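Local structure of putative cytoplasmic protein (Salmonella enterica subsp. enterica serovar Typhimurium, 4J32) at residues 139-144 / 148-153. The protein is probably a peptidoglycan amidase, a type VI secretion effector of the papain-like cysteine peptidase clan, neutralised by the immunity protein Tai4. Sequence-based numbering, arbitrary orientation. Where two conformers were deposited one is given.
Sequences HVTLWN and CSDQCH
His139 and Asp150 meet almost in one plane: the imidazole and the carboxylate are turned only 19° apart, and NE2 gives its hydrogen to OD2 over 2.8 Å in a nearly straight bond, 171° at the hydrogen. OD2 receives it on its syn lone pair and lies in the ring plane, an arrangement that favours this rotation of the imidazole, with ND1 on the side of the ring away from the carboxylate. CB of His139 already points toward the loop, and with CG anti to the backbone N (chi1 -161°) the ring extends to Asp150. The other carboxylate oxygen, OD1, takes a weak hydrogen bond from Thr141 OG1 at 2.9 Å, a second, lesser hold that helps to keep the carboxylate from turning. A histidine on the edge strand 138-143 bonded to an acidic residue is consistent with the His-carboxylate pair of papain-like cysteine peptidases, the clan to which this NlpC/P60-like effector belongs. His139 also packs on Ser72 of the immunity protein chain.

Further along, the same strand, outermost in the four-stranded antiparallel sheet, keeps the returning loop close through Ser149. Its N binds Leu142 O at 2.9 Å, while its OG accepts Leu142 N at 3.2 Å, a two-point grip on one residue. Ser149 and Asp150 are the middle residues of a type I beta turn from Cys148 to Gln151, which presents Asp150 to the strand. Cys148 SG rests 3.7 Å from Thr141 CG2 and meets the edge of the Trp143 six-membered ring, whose NE1 bonds Phe119 O.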
ATOM      1  N   HIS A 139      27.440   3.218  -0.864  1.00 19.37           N
ATOM      2  CA  HIS A 139      27.458   3.638  -2.265  1.00 19.14           C
ATOM      3  C   HIS A 139      28.841   3.291  -2.813  1.00 18.67           C
ATOM      4  O   HIS A 139      29.817   3.240  -2.047  1.00 19.35           O
ATOM      5  CB  HIS A 139      27.218   5.151  -2.376  1.00 19.88           C
ATOM      6  CG  HIS A 139      26.769   5.585  -3.738  1.00 22.17           C
ATOM      7  ND1 HIS A 139      25.531   5.265  -4.253  1.00 23.99           N
ATOM      8  CD2 HIS A 139      27.401   6.308  -4.696  1.00 20.91           C
ATOM      9  CE1 HIS A 139      25.415   5.776  -5.468  1.00 23.37           C
ATOM     10  NE2 HIS A 139      26.542   6.408  -5.762  1.00 23.21           N
ATOM     11  N   VAL A 140      28.898   3.022  -4.112  1.00 18.25           N
ATOM     12  CA  VAL A 140      30.152   2.721  -4.822  0.50 17.91           C
ATOM     13  C   VAL A 140      30.150   3.565  -6.083  1.00 18.39           C
ATOM     14  O   VAL A 140      29.164   3.550  -6.837  1.00 18.50           O
ATOM     15  CB  VAL A 140      30.246   1.253  -5.333  0.50 17.66           C
ATOM     16  CG1 VAL A 140      31.710   0.904  -5.717  0.50 14.94           C
ATOM     17  CG2 VAL A 140      29.679   0.257  -4.353  0.50 18.51           C
ATOM     18  N   THR A 141      31.235   4.302  -6.314  1.00 18.56           N
ATOM     19  CA  THR A 141      31.317   5.163  -7.505  1.00 18.87           C
ATOM     20  C   THR A 141      32.790   5.445  -7.865  1.00 18.84           C
ATOM     21  O   THR A 141      33.692   4.864  -7.263  1.00 18.66           O
ATOM     22  CB  THR A 141      30.487   6.478  -7.334  1.00 20.39           C
ATOM     23  OG1 THR A 141      30.341   7.144  -8.602  1.00 21.17           O
ATOM     24  CG2 THR A 141      31.101   7.395  -6.319  1.00 20.62           C
ATOM     25  N   LEU A 142      33.017   6.306  -8.857  1.00 18.78           N
ATOM     26  CA  LEU A 142      34.373   6.747  -9.167  1.00 18.45           C
ATOM     27  C   LEU A 142      34.605   8.123  -8.579  1.00 19.02           C
ATOM     28  O   LEU A 142      33.662   8.887  -8.344  1.00 19.23           O
ATOM     29  CB  LEU A 142      34.615   6.787 -10.687  1.00 18.81           C
ATOM     30  CG  LEU A 142      34.383   5.462 -11.423  1.00 17.57           C
ATOM     31  CD1 LEU A 142      34.698   5.694 -12.873  1.00 17.17           C
ATOM     32  CD2 LEU A 142      35.271   4.362 -10.868  1.00 18.19           C
ATOM     33  N   TRP A 143      35.875   8.414  -8.332  1.00 18.67           N
ATOM     34  CA  TRP A 143      36.309   9.638  -7.684  1.00 20.41           C
ATOM     35  C   TRP A 143      37.545  10.117  -8.425  1.00 21.00           C
ATOM     36  O   TRP A 143      38.499   9.341  -8.622  1.00 20.70           O
ATOM     37  CB  TRP A 143      36.606   9.328  -6.195  1.00 19.80           C
ATOM     38  CG  TRP A 143      37.334  10.399  -5.446  1.00 21.57           C
ATOM     39  CD1 TRP A 143      38.677  10.431  -5.156  1.00 21.89           C
ATOM     40  CD2 TRP A 143      36.776  11.593  -4.886  1.00 21.83           C
ATOM     41  NE1 TRP A 143      38.978  11.574  -4.434  1.00 23.11           N
ATOM     42  CE2 TRP A 143      37.830  12.298  -4.256  1.00 24.50           C
ATOM     43  CE3 TRP A 143      35.478  12.124  -4.831  1.00 23.91           C
ATOM     44  CZ2 TRP A 143      37.629  13.518  -3.599  1.00 25.15           C
ATOM     45  CZ3 TRP A 143      35.282  13.336  -4.177  1.00 25.33           C
ATOM     46  CH2 TRP A 143      36.352  14.012  -3.566  1.00 26.90           C
ATOM     47  N   ASN A 144      37.549  11.381  -8.849  1.00 21.51           N
ATOM     48  CA  ASN A 144      38.685  11.871  -9.640  1.00 23.30           C
ATOM     49  C   ASN A 144      39.670  12.751  -8.864  1.00 24.48           C
ATOM     50  O   ASN A 144      40.479  13.472  -9.474  1.00 25.29           O
ATOM     51  CB  ASN A 144      38.189  12.596 -10.904  1.00 23.33           C
ATOM     52  CG  ASN A 144      37.597  13.960 -10.590  1.00 26.47           C
ATOM     53  OD1 ASN A 144      37.445  14.328  -9.418  1.00 24.48           O
ATOM     54  ND2 ASN A 144      37.259  14.715 -11.632  1.00 25.78           N
ATOM     55  N   CYS A 148      32.811  13.002  -7.360  1.00 23.42           N
ATOM     56  CA  CYS A 148      32.399  11.664  -7.787  1.00 22.42           C
ATOM     57  C   CYS A 148      31.875  11.745  -9.213  1.00 22.23           C
ATOM     58  O   CYS A 148      31.433  12.798  -9.653  1.00 24.05           O
ATOM     59  CB  CYS A 148      31.284  11.100  -6.911  1.00 22.43           C
ATOM     60  SG  CYS A 148      31.778  10.881  -5.177  1.00 27.14           S
ATOM     61  N   SER A 149      31.904  10.613  -9.900  1.00 21.74           N
ATOM     62  CA  SER A 149      31.451  10.533 -11.294  1.00 21.88           C
ATOM     63  C   SER A 149      29.929  10.691 -11.407  1.00 23.30           C
ATOM     64  O   SER A 149      29.423  11.055 -12.467  1.00 23.60           O
ATOM     65  CB  SER A 149      31.893   9.209 -11.899  1.00 21.45           C
ATOM     66  OG  SER A 149      31.572   8.118 -11.044  1.00 20.15           O
ATOM     67  N   ASP A 150      29.201  10.404 -10.323  1.00 23.52           N
ATOM     68  CA  ASP A 150      27.745  10.592 -10.322  1.00 26.16           C
ATOM     69  C   ASP A 150      27.301  11.748  -9.446  1.00 29.57           C
ATOM     70  O   ASP A 150      26.132  11.819  -9.040  1.00 30.64           O
ATOM     71  CB  ASP A 150      27.009   9.289  -9.943  1.00 24.04           C
ATOM     72  CG  ASP A 150      27.461   8.715  -8.603  1.00 24.37           C
ATOM     73  OD1 ASP A 150      28.432   9.211  -7.999  1.00 22.99           O
ATOM     74  OD2 ASP A 150      26.815   7.747  -8.158  1.00 26.76           O
ATOM     75  N   GLN A 151      28.221  12.672  -9.169  1.00 32.76           N
ATOM     76  CA  GLN A 151      27.929  13.819  -8.310  1.00 37.71           C
ATOM     77  C   GLN A 151      26.633  14.516  -8.721  1.00 41.02           C
ATOM     78  O   GLN A 151      25.877  14.988  -7.874  1.00 42.41           O
ATOM     79  CB  GLN A 151      29.109  14.803  -8.260  1.00 38.46           C
ATOM     80  CG  GLN A 151      29.038  15.729  -7.046  1.00 41.68           C
ATOM     81  CD  GLN A 151      30.316  15.773  -6.220  1.00 43.98           C
ATOM     82  OE1 GLN A 151      30.910  14.738  -5.868  1.00 40.60           O
ATOM     83  NE2 GLN A 151      30.723  16.987  -5.862  1.00 46.51           N
ATOM     84  N   CYS A 152      26.384  14.502 -10.027  1.00 42.93           N
ATOM     85  CA  CYS A 152      25.191  15.130 -10.589  0.50 45.48           C
ATOM     86  C   CYS A 152      23.895  14.489 -10.083  1.00 46.58           C
ATOM     87  O   CYS A 152      22.856  15.161 -10.045  1.00 48.21           O
ATOM     88  CB  CYS A 152      25.238  15.144 -12.125  0.50 45.58           C
ATOM     89  SG  CYS A 152      24.443  13.739 -12.943  0.50 41.97           S
ATOM     90  N   HIS A 153      23.955  13.225  -9.661  1.00 47.00           N
ATOM     91  CA  HIS A 153      22.811  12.527  -9.069  1.00 49.11           C
ATOM     92  C   HIS A 153      22.864  12.533  -7.536  1.00 50.87           C
ATOM     93  O   HIS A 153      21.854  12.259  -6.882  1.00 51.51           O
ATOM     94  CB  HIS A 153      22.733  11.078  -9.574  1.00 47.44           C
ATOM     95  CG  HIS A 153      22.822  10.951 -11.061  1.00 48.12           C
ATOM     96  ND1 HIS A 153      21.771  11.258 -11.901  1.00 50.17           N
ATOM     97  CD2 HIS A 153      23.842  10.563 -11.860  1.00 47.19           C
ATOM     98  CE1 HIS A 153      22.138  11.056 -13.155  1.00 49.53           C
ATOM     99  NE2 HIS A 153      23.393  10.641 -13.157  1.00 48.53           N
TER